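Local coordinates for DUF1987 domain-containing protein (Pseudomonas aeruginosa, PDB 6K4F) that probably serves as the regulatory phosphoprotein of the SiaABC threonine phosphorylation pathway, which controls biofilm formation in response to carbon availability, at residues A[34-37]-A[38-41]; A[75-78]-A[79-83]. All coordinates share one frame; numbering follows the deposited sequence.

Contact 1 (A[34-37]-A[38-41]); sequences PENS and YELF
The side-chain amide of N36 lies against the aliphatic part of E39, N36 CG being 3.5 Å from E39 CG, and N36 ND2 is also 3.5 Å from E39 CG. The amide and carboxylate planes stand 77° apart, so the two groups meet through the methylenes of E39 and not through stacked faces. N36 is the N-cap of the helix, and with CG anti to the backbone N (chi1 -167°) its amide folds back over the first turn. There OD1 accepts from E39 N at 3.0 Å, the donor sitting above the carbonyl plane, 53° out of it. Asparagine suits the N-cap because its short side chain can reach a backbone N-H of the first turn. The carboxylate of E39, near the start of the helix, would probably be favoured by the helix dipole.

The backbone pattern starts weakly, N36 O accepting from L40 N at 3.5 Å; S37 O then accepts from F41 N at 2.8 Å and, weakly, from L40 N. The same S37 oxygen lies at the edge of the F41 ring, near its plane, 3.3 Å from CD2, where the polarised ring hydrogens tolerate a carbonyl. The S37 hydroxyl turns the other way and hydrogen-bonds S71 OG, with a weak bond to S72 OG, which satisfies a polar atom in a buried setting. P34, whose ring has no N-H to give, puts CG 4.3 Å from L40 CD2, a loose apolar contact between the loop and the first turn.

The loop following strand 31-32 thus passes directly into helix 37-53. Its buried side faces the start of helix 70-88, with P34 and F41 touching S72, while L40 and P34 meet T14 in another loop.

Contact 2 (A[75-78]-A[79-83]); sequences AMMD and ILDLL
The carboxylate of D81 has M77 over one face: M77 O stands 3.3 Å from D81 CG, and M77 CG lies 3.6 Å from OD2 on that same side. A water lies near the plane of the group, beside OD2. It donates to D78 OD1 at 2.8 Å, but its other leg, to D81 OD2, is too short to be trusted, so the bridge between the acids is doubtful. D78 OD1 and D81 OD2 are 4.9 Å apart; D81 is exposed and D78 partly so, a setting that suits carboxylates.

Beneath them run i to i+4 alpha-helical bonds; L80 N to M76 O, at 2.8 Å, is nearly straight (172°). L80 CG sits beside the backbone N (chi1 -65°), which brings it to 3.2 Å from M76 O. On the buried side M76 SD meets I79 CD1 at 4.3 Å; flexible thioether and branched chain suit packing on several neighbours, M76 on L63 and L68 of strand 59-68 and I79 on V44 and I45 of helix 37-53. M77 and L80 touch F113 of helix 108-115.

This split between polar and apolar sides is that of an amphipathic helix in a beta-alpha-beta crossover, linking parallel strands 59-68 and 93-99.

How the contacts relate
Contact 1 is the beginning of helix 37-53 and contact 2 the middle of helix 70-88; their centres are 15 Å apart, yet the two helices touch directly. F41 makes two of the bridging contacts: its CD2 packs 3.6 Å from A75 CB, the small alanine allowing the ring to come close, and its CE1 lies 4.3 Å from M76 SD. Nearer the surface Y38 CE2 packs 4.0 Å from D78 OD2, so the acid that holds a water in contact 2 also borders an aromatic residue of contact 1. The capped turn and the crossover helix thereby form one layer, joined by F41 and by the S37 hydroxyl, which bonds near the start of helix 70-88.

Contact 1 (A[34-37]-A[38-41])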
loop_
_atom_site.group_PDB
_atom_site.type_symbol
_atom_site.label_atom_id
_atom_site.label_comp_id
_atom_site.label_asym_id
_atom_site.label_seq_id
_atom_site.Cartn_x
_atom_site.Cartn_y
_atom_site.Cartn_z
ATOM N N PRO A 34 -1.710 -3.849 -14.594
ATOM C CA PRO A 34 -2.468 -2.992 -15.499
ATOM C C PRO A 34 -1.574 -2.440 -16.592
ATOM O O PRO A 34 -0.348 -2.413 -16.474
ATOM C CB PRO A 34 -2.974 -1.876 -14.588
ATOM C CG PRO A 34 -1.960 -1.755 -13.561
ATOM C CD PRO A 34 -1.398 -3.140 -13.336
ATOM N N GLU A 35 -2.220 -2.000 -17.671
ATOM C CA GLU A 35 -1.500 -1.310 -18.735
ATOM C C GLU A 35 -1.050 0.071 -18.281
ATOM O O GLU A 35 0.065 0.503 -18.590
ATOM C CB GLU A 35 -2.378 -1.206 -19.981
ATOM C CG GLU A 35 -3.765 -0.636 -19.711
ATOM C CD GLU A 35 -4.835 -1.269 -20.576
ATOM O OE1 GLU A 35 -5.995 -1.355 -20.121
ATOM O OE2 GLU A 35 -4.515 -1.681 -21.712
ATOM N N ASN A 36 -1.888 0.764 -17.523
ATOM C CA ASN A 36 -1.598 2.113 -17.047
ATOM C C ASN A 36 -1.667 2.089 -15.523
ATOM O O ASN A 36 -2.752 2.202 -14.944
ATOM C CB ASN A 36 -2.585 3.112 -17.653
ATOM C CG ASN A 36 -2.157 4.549 -17.458
ATOM O OD1 ASN A 36 -1.545 4.901 -16.448
ATOM N ND2 ASN A 36 -2.479 5.396 -18.431
ATOM N N SER A 37 -0.513 1.945 -14.867
ATOM C CA SER A 37 -0.530 1.837 -13.412
ATOM C C SER A 37 -0.759 3.177 -12.731
ATOM O O SER A 37 -1.364 3.217 -11.654
ATOM C CB SER A 37 0.766 1.208 -12.894
ATOM O OG SER A 37 0.812 -0.177 -13.195
ATOM N N TYR A 38 -0.311 4.286 -13.317
ATOM C CA TYR A 38 -0.593 5.550 -12.654
ATOM C C TYR A 38 -2.067 5.932 -12.777
ATOM O O TYR A 38 -2.586 6.647 -11.917
ATOM C CB TYR A 38 0.310 6.658 -13.181
ATOM C CG TYR A 38 0.875 7.508 -12.056
ATOM C CD1 TYR A 38 0.465 8.829 -11.883
ATOM C CD2 TYR A 38 1.792 6.979 -11.149
ATOM C CE1 TYR A 38 0.967 9.605 -10.851
ATOM C CE2 TYR A 38 2.298 7.747 -10.115
ATOM C CZ TYR A 38 1.882 9.060 -9.972
ATOM O OH TYR A 38 2.381 9.831 -8.947
ATOM N N GLU A 39 -2.762 5.456 -13.814
ATOM C CA GLU A 39 -4.210 5.660 -13.862
ATOM C C GLU A 39 -4.885 4.970 -12.684
ATOM O O GLU A 39 -5.838 5.505 -12.099
ATOM C CB GLU A 39 -4.791 5.140 -15.177
ATOM C CG GLU A 39 -5.025 6.203 -16.245
ATOM C CD GLU A 39 -5.704 7.456 -15.704
ATOM O OE1 GLU A 39 -5.002 8.470 -15.492
ATOM O OE2 GLU A 39 -6.938 7.429 -15.498
ATOM N N LEU A 40 -4.388 3.791 -12.306
ATOM C CA LEU A 40 -4.980 3.047 -11.201
ATOM C C LEU A 40 -4.504 3.561 -9.843
ATOM O O LEU A 40 -5.315 3.744 -8.931
ATOM C CB LEU A 40 -4.664 1.561 -11.360
ATOM C CG LEU A 40 -5.233 0.669 -10.260
ATOM C CD1 LEU A 40 -6.712 0.448 -10.522
ATOM C CD2 LEU A 40 -4.467 -0.650 -10.198
ATOM N N PHE A 41 -3.198 3.818 -9.679
ATOM C CA PHE A 41 -2.654 4.122 -8.360
ATOM C C PHE A 41 -2.544 5.603 -8.055
ATOM O O PHE A 41 -2.255 5.960 -6.902
ATOM C CB PHE A 41 -1.251 3.498 -8.207
ATOM C CG PHE A 41 -1.285 2.011 -8.025
ATOM C CD1 PHE A 41 -1.678 1.457 -6.813
ATOM C CD2 PHE A 41 -0.958 1.167 -9.078
ATOM C CE1 PHE A 41 -1.727 0.071 -6.653
ATOM C CE2 PHE A 41 -1.002 -0.209 -8.933
ATOM C CZ PHE A 41 -1.390 -0.766 -7.724
#

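Contact 2 (A[75-78]-A[79-83])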
loop_
_atom_site.group_PDB
_atom_site.type_symbol
_atom_site.label_atom_id
_atom_site.label_comp_id
_atom_site.label_asym_id
_atom_site.label_seq_id
_atom_site.Cartn_x
_atom_site.Cartn_y
_atom_site.Cartn_z
ATOM N N ALA A 75 4.730 2.186 -8.443
ATOM C CA ALA A 75 3.625 2.863 -7.768
ATOM C C ALA A 75 3.615 2.551 -6.279
ATOM O O ALA A 75 3.415 3.446 -5.449
ATOM C CB ALA A 75 2.297 2.454 -8.408
ATOM N N MET A 76 3.851 1.288 -5.914
ATOM C CA MET A 76 3.917 0.947 -4.488
ATOM C C MET A 76 5.120 1.588 -3.800
ATOM O O MET A 76 5.025 2.018 -2.646
ATOM C CB MET A 76 3.934 -0.567 -4.314
ATOM C CG MET A 76 2.693 -1.203 -4.895
ATOM S SD MET A 76 1.269 -0.975 -3.798
ATOM C CE MET A 76 2.050 -1.177 -2.179
ATOM N N MET A 77 6.268 1.653 -4.475
ATOM C CA MET A 77 7.410 2.347 -3.885
ATOM C C MET A 77 7.075 3.809 -3.605
ATOM O O MET A 77 7.500 4.368 -2.584
ATOM C CB MET A 77 8.621 2.233 -4.806
ATOM C CG MET A 77 9.866 2.904 -4.273
ATOM S SD MET A 77 10.663 1.849 -3.049
ATOM C CE MET A 77 11.134 0.513 -4.129
ATOM N N ASP A 78 6.286 4.434 -4.493
ATOM C CA ASP A 78 5.866 5.816 -4.287
ATOM C C ASP A 78 4.997 5.943 -3.045
ATOM O O ASP A 78 5.172 6.870 -2.247
ATOM C CB ASP A 78 5.106 6.335 -5.516
ATOM C CG ASP A 78 6.018 6.578 -6.734
ATOM O OD1 ASP A 78 7.253 6.638 -6.573
ATOM O OD2 ASP A 78 5.479 6.726 -7.853
ATOM N N ILE A 79 4.054 5.018 -2.864
ATOM C CA ILE A 79 3.244 4.998 -1.648
ATOM C C ILE A 79 4.124 4.794 -0.418
ATOM O O ILE A 79 4.014 5.518 0.578
ATOM C CB ILE A 79 2.164 3.910 -1.759
ATOM C CG1 ILE A 79 1.135 4.293 -2.842
ATOM C CG2 ILE A 79 1.495 3.688 -0.407
ATOM C CD1 ILE A 79 0.188 3.152 -3.209
ATOM N N LEU A 80 5.007 3.802 -0.467
ATOM C CA LEU A 80 5.888 3.543 0.672
ATOM C C LEU A 80 6.773 4.746 0.972
ATOM O O LEU A 80 7.026 5.065 2.139
ATOM C CB LEU A 80 6.738 2.303 0.399
ATOM C CG LEU A 80 5.946 0.994 0.291
ATOM C CD1 LEU A 80 6.869 -0.207 0.072
ATOM C CD2 LEU A 80 5.070 0.792 1.520
ATOM N N ASP A 81 7.246 5.440 -0.070
ATOM C CA ASP A 81 8.070 6.620 0.163
ATOM C C ASP A 81 7.265 7.739 0.814
ATOM O O ASP A 81 7.799 8.473 1.659
ATOM C CB ASP A 81 8.724 7.086 -1.144
ATOM C CG ASP A 81 9.985 6.271 -1.510
ATOM O OD1 ASP A 81 10.693 5.793 -0.598
ATOM O OD2 ASP A 81 10.283 6.119 -2.718
ATOM N N LEU A 82 5.980 7.872 0.460
ATOM C CA LEU A 82 5.106 8.808 1.165
ATOM C C LEU A 82 4.977 8.432 2.639
ATOM O O LEU A 82 5.062 9.291 3.525
ATOM C CB LEU A 82 3.727 8.849 0.503
ATOM C CG LEU A 82 3.411 10.038 -0.407
ATOM C CD1 LEU A 82 3.205 11.291 0.428
ATOM C CD2 LEU A 82 4.510 10.258 -1.435
ATOM N N LEU A 83 4.745 7.150 2.920
ATOM C CA LEU A 83 4.629 6.710 4.303
ATOM C C LEU A 83 5.935 6.916 5.060
ATOM O O LEU A 83 5.926 7.268 6.247
ATOM C CB LEU A 83 4.215 5.244 4.349
ATOM C CG LEU A 83 2.857 4.913 3.712
ATOM C CD1 LEU A 83 2.632 3.414 3.710
ATOM C CD2 LEU A 83 1.770 5.599 4.487
HETATM O O HOH W 1 9.424 7.032 -4.799
#